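PDB 6U8T: PfhB2 from Pasteurella multocida, which is a toxin whose YopT-like domain, of the papain-like (clan CA) cysteine protease group, probably cleaves host proteins during infection. Local coordinates for residues G89-T92 and Q93-L97; Y24-I27 and V28-V31; S77-K80 and L81-E84. The protein carries 1 engineered substitution. One frame throughout, in Å; residues are numbered along the deposited sequence.

Interaction 1 (G89-T92 and Q93-L97); sequences GSAT and QQFKL
S90 and Q93 meet in a serine N-cap, a local contact at the exposed start of helix 91-104, where the chain turns out of helix 72-87 into the next helix of the YopT-type protease domain. The hydroxyl of S90 takes the place of a missing backbone carbonyl: S90 OG accepts the backbone N-H of Q93, with 3.2 Å between S90 OG and Q93 N and an N-H...O angle of 161°. The next amide, Q94 N, is accepted by the carbonyl of S90 itself, in the carbonyl plane, at 3.0 Å from S90 O; this bond opens the regular i to i+4 ladder. The next two rungs run from F95 N to A91 O and from K96 N to T92 O. G89, with its positive phi, is where the backbone leaves the helical path after helix 72-87.

Q93 doubles back over the cap. Its CG stands opposite the carbonyl carbon and beside the backbone N (chi1 -67°), and the extended chain beyond brings the amide alongside S90, with Q93 NE2 3.2 Å from S90 CB and 3.1 Å from G89 O. Q94 CG lies against the first turn, 3.4 Å from S90 O, while Q94 NE2 is held by the carbonyl of F85 in the preceding helix; the side chain thus ties the cap to the helix before it. The exposed K96 leads its end away from the cap and pairs with D99 in a salt bridge. F95 lies along the same turn and reaches K151 and S153 of strand 147-155. Its ring meets the A91 carbonyl obliquely, F95 CD2 approaching A91 O to 3.0 Å, and F95 CE2 lies 4.3 Å from the A91 methyl CB.

Interaction 2 (Y24-I27 and V28-V31); sequences YKEI and VKHV
Y24 and V28 touch one turn apart on the long helix 20-51, an i to i+4 side-chain contact on the part of the helix that faces the second subunit. Y24 holds CG anti to its own backbone N (chi1 -178°), which swings the ring forward along the helix until it crosses V28 at a slant. One branch of the valine does the touching: with CG1 of V28 opposite the backbone N (chi1 165°), CG2 is left beside that N and faces back down the helix, 3.4 Å from Y24 CE2 and equally near Y24 O. The buried tyrosine also packs on L156 of the second subunit.

I27 and V31 repeat the pattern more loosely, their CG2 methyls 4.4 Å apart. I27 meets its own counterpart, I27 of the second subunit, and H30 packs on that same isoleucine, so this face of the helix belongs to the dimer contact. Away from it, E26 and K29 run side by side in the same direction. Bends in both chains bring K29 CE to 4.0 Å from E26 OE2, but the opposite charges stay 5.1 Å apart between E26 OE2 and K29 NZ, and any attraction is probably modest. K25 makes a salt bridge with E22 and also gives a hydrogen bond to K201 O. Beneath these side chains the main-chain ladder is regular, and V31 N points almost straight at I27 O, with an N-H...O angle of 174° at 2.9 Å.

Interaction 3 (S77-K80 and L81-E84); sequences SIKK and LQTE
T83 and K79 are joined twice: the amide T83 N gives a hydrogen bond to K79 O at 3.0 Å, and the hydroxyl T83 OG1 gives a weak one to the same oxygen at 3.4 Å. The hydroxyl gets there because OG1 sits beside its own backbone N, opposite the carbonyl carbon (chi1 -86°), and therefore turns back toward the preceding turn. T83 CB meanwhile rests 3.3 Å from K80 O, the oxygen that also receives E84 N. Next to this pair, Q82 and K79 lie alongside each other and point the same way, with Q82 OE1 4.2 Å from K79 CG. Q82 CB comes close to the main chain, 3.2 Å from I78 O.

These are i to i+3 and i to i+4 contacts within helix 72-87, which is amphipathic here: K79, K80, T83 and E84 are exposed, whereas I78 and L81 are buried against other helices. I78 leans on H44 and L81 on S40, both of helix 20-51, and Q82 reaches T33 and V37 of the same helix. Polar bonds fix that interface as well. I78 O, already bonded to Q82 N at 2.9 Å, also accepts from S40 OG, and S77 OG is paired with H44 NE2. On its other flank L81 packs on W101 of helix 91-104.

Interactions 1 and 3 lie on consecutive helices and touch through L97, whose CD1 comes within 3.5 Å of E84 O and whose CD2 lies 3.8 Å from L81 CD1. Interaction 2 stands apart on helix 20-51, its centre about 20 Å from that of interaction 3, although helix 72-87 packs on the same long helix beyond the 24-31 part. The surroundings set the chemistry. At the solvent-facing helix start of interaction 1, polar capping dominates. Interaction 2, also at the surface of its own chain, presents aliphatic and aromatic groups to a second subunit, and interaction 3, partly buried, divides its residues between solvent and two neighbouring helices.

Interaction 1 (G89-T92 and Q93-L97)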
# COMPACT_ATOMS: atom_id res chain seq x y z
N GLY C 89 -3.50 11.34 14.96
CA GLY C 89 -2.67 12.02 13.94
C GLY C 89 -1.19 12.18 14.32
O GLY C 89 -0.87 13.13 14.99
N SER C 90 -0.32 11.34 13.77
CA SER C 90 1.12 11.13 14.04
C SER C 90 1.18 9.67 14.48
O SER C 90 0.61 9.36 15.51
CB SER C 90 1.76 12.09 15.04
OG SER C 90 2.74 11.43 15.86
N ALA C 91 1.78 8.81 13.66
CA ALA C 91 1.94 7.37 13.94
C ALA C 91 2.64 7.17 15.32
O ALA C 91 2.29 6.18 16.03
CB ALA C 91 2.67 6.73 12.80
N THR C 92 3.53 8.08 15.70
CA THR C 92 4.21 8.04 17.02
C THR C 92 3.18 8.18 18.13
O THR C 92 3.27 7.40 19.12
CB THR C 92 5.32 9.09 17.14
OG1 THR C 92 6.40 8.49 16.44
CG2 THR C 92 5.71 9.40 18.57
N GLN C 93 2.28 9.15 18.02
CA GLN C 93 1.23 9.41 19.04
C GLN C 93 0.18 8.30 19.02
O GLN C 93 -0.27 7.96 20.06
CB GLN C 93 0.60 10.79 18.84
CG GLN C 93 1.61 11.88 19.13
CD GLN C 93 1.03 13.24 18.90
OE1 GLN C 93 0.88 14.03 19.83
NE2 GLN C 93 0.68 13.50 17.65
N GLN C 94 -0.17 7.76 17.87
CA GLN C 94 -1.13 6.65 17.73
C GLN C 94 -0.61 5.45 18.53
O GLN C 94 -1.34 4.94 19.40
CB GLN C 94 -1.29 6.25 16.26
CG GLN C 94 -2.04 7.27 15.44
CD GLN C 94 -2.31 6.78 14.04
OE1 GLN C 94 -1.44 6.23 13.37
NE2 GLN C 94 -3.53 6.95 13.58
N PHE C 95 0.63 5.04 18.28
CA PHE C 95 1.23 3.87 18.98
C PHE C 95 1.40 4.18 20.48
O PHE C 95 1.18 3.27 21.31
CB PHE C 95 2.49 3.41 18.24
CG PHE C 95 2.22 2.83 16.87
CD1 PHE C 95 1.27 1.82 16.69
CD2 PHE C 95 2.91 3.30 15.77
CE1 PHE C 95 1.04 1.28 15.44
CE2 PHE C 95 2.68 2.74 14.51
CZ PHE C 95 1.76 1.73 14.35
N LYS C 96 1.68 5.43 20.84
CA LYS C 96 1.76 5.85 22.27
C LYS C 96 0.37 5.69 22.93
O LYS C 96 0.29 5.30 24.13
CB LYS C 96 2.26 7.29 22.41
CG LYS C 96 2.35 7.83 23.83
CD LYS C 96 3.62 7.47 24.55
CE LYS C 96 3.80 6.01 24.95
NZ LYS C 96 2.96 5.63 26.10
N LEU C 97 -0.69 5.99 22.19
CA LEU C 97 -2.07 5.93 22.73
C LEU C 97 -2.42 4.46 23.03
O LEU C 97 -2.97 4.20 24.12
CB LEU C 97 -3.00 6.60 21.73
CG LEU C 97 -4.49 6.37 21.89
CD1 LEU C 97 -5.17 7.63 21.47
CD2 LEU C 97 -4.95 5.20 21.05

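Interaction 2 (Y24-I27 and V28-V31)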
# COMPACT_ATOMS: atom_id res chain seq x y z
N TYR C 24 -10.47 4.81 -5.81
CA TYR C 24 -9.16 4.65 -5.12
C TYR C 24 -9.17 5.41 -3.77
O TYR C 24 -8.63 4.89 -2.79
CB TYR C 24 -7.97 5.03 -6.03
CG TYR C 24 -6.67 4.81 -5.31
CD1 TYR C 24 -6.24 3.52 -5.07
CD2 TYR C 24 -5.96 5.84 -4.75
CE1 TYR C 24 -5.05 3.28 -4.40
CE2 TYR C 24 -4.82 5.62 -3.99
CZ TYR C 24 -4.36 4.33 -3.82
OH TYR C 24 -3.21 4.13 -3.10
N LYS C 25 -9.78 6.59 -3.71
CA LYS C 25 -9.84 7.37 -2.45
C LYS C 25 -10.70 6.65 -1.39
O LYS C 25 -10.35 6.70 -0.21
CB LYS C 25 -10.31 8.78 -2.76
CG LYS C 25 -9.27 9.62 -3.51
CD LYS C 25 -9.59 11.09 -3.51
CE LYS C 25 -10.75 11.46 -4.40
NZ LYS C 25 -10.73 12.92 -4.73
N GLU C 26 -11.76 5.96 -1.81
CA GLU C 26 -12.61 5.13 -0.91
C GLU C 26 -11.77 3.94 -0.38
O GLU C 26 -11.83 3.65 0.82
CB GLU C 26 -13.86 4.62 -1.63
CG GLU C 26 -14.93 5.69 -1.84
CD GLU C 26 -15.36 6.36 -0.55
OE1 GLU C 26 -15.66 5.65 0.47
OE2 GLU C 26 -15.42 7.62 -0.55
N ILE C 27 -10.94 3.34 -1.24
CA ILE C 27 -10.04 2.22 -0.86
C ILE C 27 -9.04 2.72 0.20
O ILE C 27 -8.86 2.05 1.24
CB ILE C 27 -9.35 1.64 -2.10
CG1 ILE C 27 -10.33 0.90 -3.01
CG2 ILE C 27 -8.21 0.74 -1.68
CD1 ILE C 27 -9.76 0.48 -4.37
N VAL C 28 -8.43 3.87 -0.02
CA VAL C 28 -7.46 4.47 0.93
C VAL C 28 -8.16 4.68 2.29
O VAL C 28 -7.58 4.30 3.32
CB VAL C 28 -6.85 5.77 0.38
CG1 VAL C 28 -6.15 6.58 1.46
CG2 VAL C 28 -5.90 5.49 -0.78
N LYS C 29 -9.37 5.22 2.29
CA LYS C 29 -10.15 5.46 3.53
C LYS C 29 -10.38 4.12 4.25
O LYS C 29 -10.18 4.06 5.49
CB LYS C 29 -11.49 6.14 3.19
CG LYS C 29 -12.29 6.64 4.38
CD LYS C 29 -13.75 6.98 4.06
CE LYS C 29 -13.94 8.17 3.14
NZ LYS C 29 -13.85 9.45 3.89
N HIS C 30 -10.74 3.09 3.49
CA HIS C 30 -11.03 1.75 4.03
C HIS C 30 -9.76 1.20 4.72
O HIS C 30 -9.83 0.89 5.91
CB HIS C 30 -11.55 0.81 2.94
CG HIS C 30 -11.72 -0.58 3.46
ND1 HIS C 30 -12.88 -1.01 4.04
CD2 HIS C 30 -10.84 -1.59 3.55
CE1 HIS C 30 -12.72 -2.27 4.44
NE2 HIS C 30 -11.45 -2.64 4.18
N VAL C 31 -8.66 1.15 4.00
CA VAL C 31 -7.37 0.57 4.48
C VAL C 31 -6.86 1.36 5.70
O VAL C 31 -6.38 0.75 6.65
CB VAL C 31 -6.33 0.55 3.34
CG1 VAL C 31 -4.96 0.23 3.86
CG2 VAL C 31 -6.71 -0.43 2.25

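Interaction 3 (S77-K80 and L81-E84)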
# COMPACT_ATOMS: atom_id res chain seq x y z
N SER C 77 -15.90 -1.77 22.76
CA SER C 77 -14.60 -1.35 23.37
C SER C 77 -13.53 -1.17 22.28
O SER C 77 -12.74 -0.24 22.37
CB SER C 77 -14.19 -2.32 24.41
OG SER C 77 -13.03 -1.87 25.06
N ILE C 78 -13.51 -2.05 21.27
CA ILE C 78 -12.57 -1.97 20.14
C ILE C 78 -12.85 -0.69 19.33
O ILE C 78 -11.89 0.01 18.96
CB ILE C 78 -12.67 -3.25 19.28
CG1 ILE C 78 -11.96 -4.41 20.00
CG2 ILE C 78 -12.10 -3.00 17.87
CD1 ILE C 78 -12.14 -5.77 19.35
N LYS C 79 -14.13 -0.38 19.09
CA LYS C 79 -14.57 0.83 18.34
C LYS C 79 -14.14 2.09 19.10
O LYS C 79 -13.67 3.02 18.43
CB LYS C 79 -16.07 0.76 18.08
CG LYS C 79 -16.42 -0.01 16.81
CD LYS C 79 -17.89 -0.24 16.60
CE LYS C 79 -18.30 -0.03 15.16
NZ LYS C 79 -17.82 -1.16 14.33
N LYS C 80 -14.29 2.11 20.43
CA LYS C 80 -13.86 3.24 21.30
C LYS C 80 -12.36 3.51 21.10
O LYS C 80 -12.00 4.67 20.81
CB LYS C 80 -14.08 2.93 22.79
CG LYS C 80 -15.04 3.79 23.58
CD LYS C 80 -15.34 3.12 24.97
CE LYS C 80 -16.63 2.29 25.06
NZ LYS C 80 -16.47 0.85 25.43
N LEU C 81 -11.51 2.50 21.30
CA LEU C 81 -10.04 2.64 21.17
C LEU C 81 -9.69 3.05 19.73
O LEU C 81 -8.79 3.86 19.53
CB LEU C 81 -9.37 1.31 21.54
CG LEU C 81 -7.84 1.32 21.50
CD1 LEU C 81 -7.31 2.52 22.28
CD2 LEU C 81 -7.26 0.02 22.05
N GLN C 82 -10.34 2.44 18.74
CA GLN C 82 -10.07 2.69 17.32
C GLN C 82 -10.30 4.20 17.02
O GLN C 82 -9.50 4.80 16.35
CB GLN C 82 -10.96 1.78 16.50
CG GLN C 82 -10.84 2.03 15.00
CD GLN C 82 -12.14 1.68 14.31
OE1 GLN C 82 -12.87 0.79 14.74
NE2 GLN C 82 -12.32 2.23 13.14
N THR C 83 -11.40 4.76 17.50
CA THR C 83 -11.76 6.19 17.42
C THR C 83 -10.64 7.07 17.99
O THR C 83 -10.23 8.00 17.30
CB THR C 83 -13.07 6.41 18.17
OG1 THR C 83 -13.95 6.10 17.10
CG2 THR C 83 -13.28 7.78 18.77
N GLU C 84 -10.21 6.80 19.22
CA GLU C 84 -9.09 7.51 19.88
C GLU C 84 -7.83 7.41 19.00
O GLU C 84 -7.21 8.46 18.68
CB GLU C 84 -8.93 6.98 21.30
CG GLU C 84 -10.02 7.50 22.22
CD GLU C 84 -10.29 6.70 23.48
OE1 GLU C 84 -9.52 5.73 23.73
OE2 GLU C 84 -11.28 7.03 24.19